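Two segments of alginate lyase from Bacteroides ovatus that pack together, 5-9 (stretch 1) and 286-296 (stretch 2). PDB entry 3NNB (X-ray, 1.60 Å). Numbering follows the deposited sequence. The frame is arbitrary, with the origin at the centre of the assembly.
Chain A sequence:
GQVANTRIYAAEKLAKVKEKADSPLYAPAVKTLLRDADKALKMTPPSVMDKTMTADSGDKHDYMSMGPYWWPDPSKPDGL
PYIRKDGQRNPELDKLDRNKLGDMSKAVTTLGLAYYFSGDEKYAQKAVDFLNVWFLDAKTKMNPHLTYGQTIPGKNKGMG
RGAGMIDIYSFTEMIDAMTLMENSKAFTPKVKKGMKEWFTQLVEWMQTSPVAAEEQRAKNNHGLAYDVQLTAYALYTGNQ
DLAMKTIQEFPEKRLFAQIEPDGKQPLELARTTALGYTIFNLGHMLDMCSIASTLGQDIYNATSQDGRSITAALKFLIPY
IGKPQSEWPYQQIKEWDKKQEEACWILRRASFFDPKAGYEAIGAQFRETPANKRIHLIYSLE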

# COMPACT_ATOMS: atom_id res chain seq x y z
N ASN A 5 13.00 -11.30 7.66
CA ASN A 5 11.63 -11.80 7.66
C ASN A 5 10.60 -10.82 7.04
O ASN A 5 9.67 -10.36 7.68
CB ASN A 5 11.25 -12.18 9.06
CG ASN A 5 9.99 -13.01 9.10
OD1 ASN A 5 9.64 -13.71 8.13
ND2 ASN A 5 9.30 -12.94 10.23
N THR A 6 10.80 -10.49 5.76
CA THR A 6 9.88 -9.60 5.05
C THR A 6 8.73 -10.39 4.42
O THR A 6 8.89 -11.56 4.00
CB THR A 6 10.62 -8.75 4.01
OG1 THR A 6 11.28 -9.57 3.04
CG2 THR A 6 11.70 -7.87 4.70
N ARG A 7 7.58 -9.73 4.32
CA ARG A 7 6.36 -10.36 3.82
C ARG A 7 5.91 -9.85 2.47
O ARG A 7 5.48 -10.63 1.61
CB ARG A 7 5.24 -10.20 4.86
CG ARG A 7 5.58 -10.68 6.26
CD ARG A 7 5.85 -12.18 6.29
NE ARG A 7 6.00 -12.61 7.68
CZ ARG A 7 5.96 -13.86 8.13
NH1 ARG A 7 5.74 -14.88 7.33
NH2 ARG A 7 6.13 -14.07 9.44
N ILE A 8 5.98 -8.54 2.28
CA ILE A 8 5.67 -7.90 1.00
C ILE A 8 6.87 -7.97 0.07
O ILE A 8 6.75 -8.36 -1.10
CB ILE A 8 5.26 -6.41 1.22
CG1 ILE A 8 3.92 -6.33 1.97
CG2 ILE A 8 5.22 -5.69 -0.11
CD1 ILE A 8 2.71 -6.50 1.12
N TYR A 9 8.04 -7.62 0.59
CA TYR A 9 9.29 -7.72 -0.18
C TYR A 9 9.73 -9.20 -0.18
O TYR A 9 9.57 -9.86 0.82
CB TYR A 9 10.43 -6.90 0.45
CG TYR A 9 10.21 -5.39 0.57
CD1 TYR A 9 9.43 -4.70 -0.32
CD2 TYR A 9 10.84 -4.67 1.59
CE1 TYR A 9 9.25 -3.29 -0.19
CE2 TYR A 9 10.68 -3.29 1.72
CZ TYR A 9 9.92 -2.62 0.83
OH TYR A 9 9.76 -1.23 0.97
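Stretch 2, residues 286-296: LDMCSIASTLG

The most unusual feature of this contact is how much of it rests on one arginine: nearly 280 residues separate the two segments in sequence, yet a single direct hydrogen bond joins them, from Arg7 NH1 to Thr294 OG1 (2.9 Å, N-H...O angle 160°). Thr294 OG1 lies near the plane of the guanidinium, at its edge, where an N-H group can point straight at the hydroxyl oxygen. The same hydroxyl donates its own proton to Ile291 O, with Thr294 OG1 and Ile291 O 2.7 Å apart, so OG1 receives from the arginine while giving to the backbone one turn back.

Stretch 1 has no regular secondary structure, whereas stretch 2 enters as helix, continuing from earlier in the chain. Backbone hydrogen bonds of the i to i-4 kind run from Ser290 N to Leu286 O (2.9 Å) through Ser293 N to Cys289 O (2.9 Å). Beyond them the bond from Thr294 N to Ser290 O is weak at 3.5 Å, and a type I turn from Ser293 to Gly296 follows, with Gly296 N bound to Ser293 O at 3.1 Å. Gly296 has a positive phi of 70°, a conformation that favours glycine.

The two segments run in opposite senses: Arg7 reaches the later part of stretch 2, and Ile8 packs against Asp287, Ser290 and Ile291. The closest backbone approach is at Arg7 and Ile291, whose CA atoms are 4.6 Å apart; the CA atoms of Ile8 and Ser290 follow at 5.6 Å. Here the carbonyl of Arg7 presses on the helix, its O atom 3.3 Å from Ser290 C. Although Arg7 O is also 3.2 Å from Ile291 N, the angle is too poor for a hydrogen bond, and that amide is already committed to Asp287 O at 3.0 Å. A CA-H...O contact, with Ile291 CA 3.4 Å from Arg7 O, accompanies this close approach.

The CA-to-CB bond of Arg7 points sideways, but the end of the side chain comes nearer, bringing NH1 to Thr294 and to within 3.6 Å of Leu295 CD2. Closer to the backbone, Arg7 CB lies 4.0 Å from Ile291 CG1. Ile8 starts in a less favourable direction, with its CB directed away from stretch 2; with chi1 and chi2 both m, its end nevertheless comes back to the helix. Ile8 CD1 rests 3.6 Å from Asp287 CB and 3.9 Å from Ile291 CD1, the latter an apolar contact between buried side chains. Ser290, whose CB points toward stretch 1, meets the next carbonyl, with Ser290 CB 3.6 Å from Ile8 O.

Two waters supplement the direct contacts. One donates to both Ile8 O (3.1 Å) and Asp287 OD1 (2.8 Å), linking a loop carbonyl to a helix carboxylate. The other accepts from Arg7 NH1 (3.0 Å) and donates weakly to Thr294 O (3.3 Å), so that Arg7 reaches Thr294 both directly and through solvent. Together the stretches bury 369 Å², summed over both sides.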

# COMPACT_ATOMS: atom_id res chain seq x y z
N LEU A 286 -0.98 -9.33 -5.85
CA LEU A 286 0.42 -9.77 -5.81
C LEU A 286 1.07 -9.57 -4.47
O LEU A 286 1.89 -10.39 -4.05
CB LEU A 286 1.21 -9.15 -6.96
CG LEU A 286 0.76 -9.56 -8.37
CD1 LEU A 286 1.38 -8.70 -9.49
CD2 LEU A 286 1.14 -11.02 -8.64
N ASP A 287 0.71 -8.51 -3.75
CA ASP A 287 1.15 -8.36 -2.37
C ASP A 287 0.65 -9.54 -1.52
O ASP A 287 1.42 -10.09 -0.75
CB ASP A 287 0.58 -7.06 -1.74
CG ASP A 287 1.28 -5.81 -2.23
OD1 ASP A 287 2.40 -5.83 -2.76
OD2 ASP A 287 0.62 -4.74 -2.12
N MSE A 288 -0.61 -9.96 -1.67
CA MSE A 288 -1.13 -11.10 -0.96
C MSE A 288 -0.37 -12.36 -1.38
O MSE A 288 -0.07 -13.21 -0.53
CB MSE A 288 -2.62 -11.28 -1.21
CG MSE A 288 -3.27 -12.35 -0.34
SE MSE A 288 -2.93 -12.13 1.57
CE MSE A 288 -4.73 -12.20 2.13
N CYS A 289 -0.10 -12.52 -2.67
CA CYS A 289 0.65 -13.70 -3.13
C CYS A 289 2.02 -13.75 -2.44
O CYS A 289 2.47 -14.82 -2.03
CB CYS A 289 0.87 -13.65 -4.64
SG CYS A 289 -0.64 -13.89 -5.62
N SER A 290 2.67 -12.58 -2.33
CA SER A 290 3.99 -12.49 -1.69
C SER A 290 3.91 -12.88 -0.22
O SER A 290 4.65 -13.76 0.25
CB SER A 290 4.58 -11.09 -1.86
OG SER A 290 4.74 -10.80 -3.25
N ILE A 291 2.98 -12.27 0.52
CA ILE A 291 2.79 -12.62 1.93
C ILE A 291 2.50 -14.11 2.10
O ILE A 291 3.15 -14.80 2.90
CB ILE A 291 1.65 -11.84 2.57
CG1 ILE A 291 2.01 -10.36 2.54
CG2 ILE A 291 1.40 -12.29 4.03
CD1 ILE A 291 0.78 -9.45 2.87
N ALA A 292 1.55 -14.61 1.30
CA ALA A 292 1.13 -16.01 1.36
C ALA A 292 2.28 -16.97 1.08
O ALA A 292 2.37 -18.04 1.71
CB ALA A 292 -0.03 -16.22 0.40
N SER A 293 3.15 -16.62 0.16
CA SER A 293 4.26 -17.52 -0.21
C SER A 293 5.17 -17.76 0.99
O SER A 293 5.82 -18.82 1.12
CB SER A 293 5.09 -16.94 -1.37
OG SER A 293 5.85 -15.82 -0.95
N THR A 294 5.28 -16.76 1.85
CA THR A 294 6.17 -16.91 3.02
C THR A 294 5.62 -17.95 4.02
O THR A 294 6.37 -18.44 4.87
CB THR A 294 6.44 -15.57 3.73
OG1 THR A 294 5.30 -15.11 4.47
CG2 THR A 294 6.97 -14.51 2.75
N LEU A 295 4.32 -18.24 3.95
CA LEU A 295 3.68 -19.22 4.76
C LEU A 295 3.38 -20.50 3.93
O LEU A 295 2.65 -21.34 4.39
CB LEU A 295 2.37 -18.66 5.33
CG LEU A 295 2.43 -17.41 6.20
CD1 LEU A 295 1.03 -17.06 6.69
CD2 LEU A 295 3.38 -17.62 7.35
N GLY A 296 3.92 -20.60 2.73
CA GLY A 296 3.71 -21.77 1.88
C GLY A 296 2.32 -21.95 1.32
O GLY A 296 1.93 -23.05 0.93
O HOH W 1 6.86 -17.58 8.07
O HOH W 2 4.77 -7.24 -3.19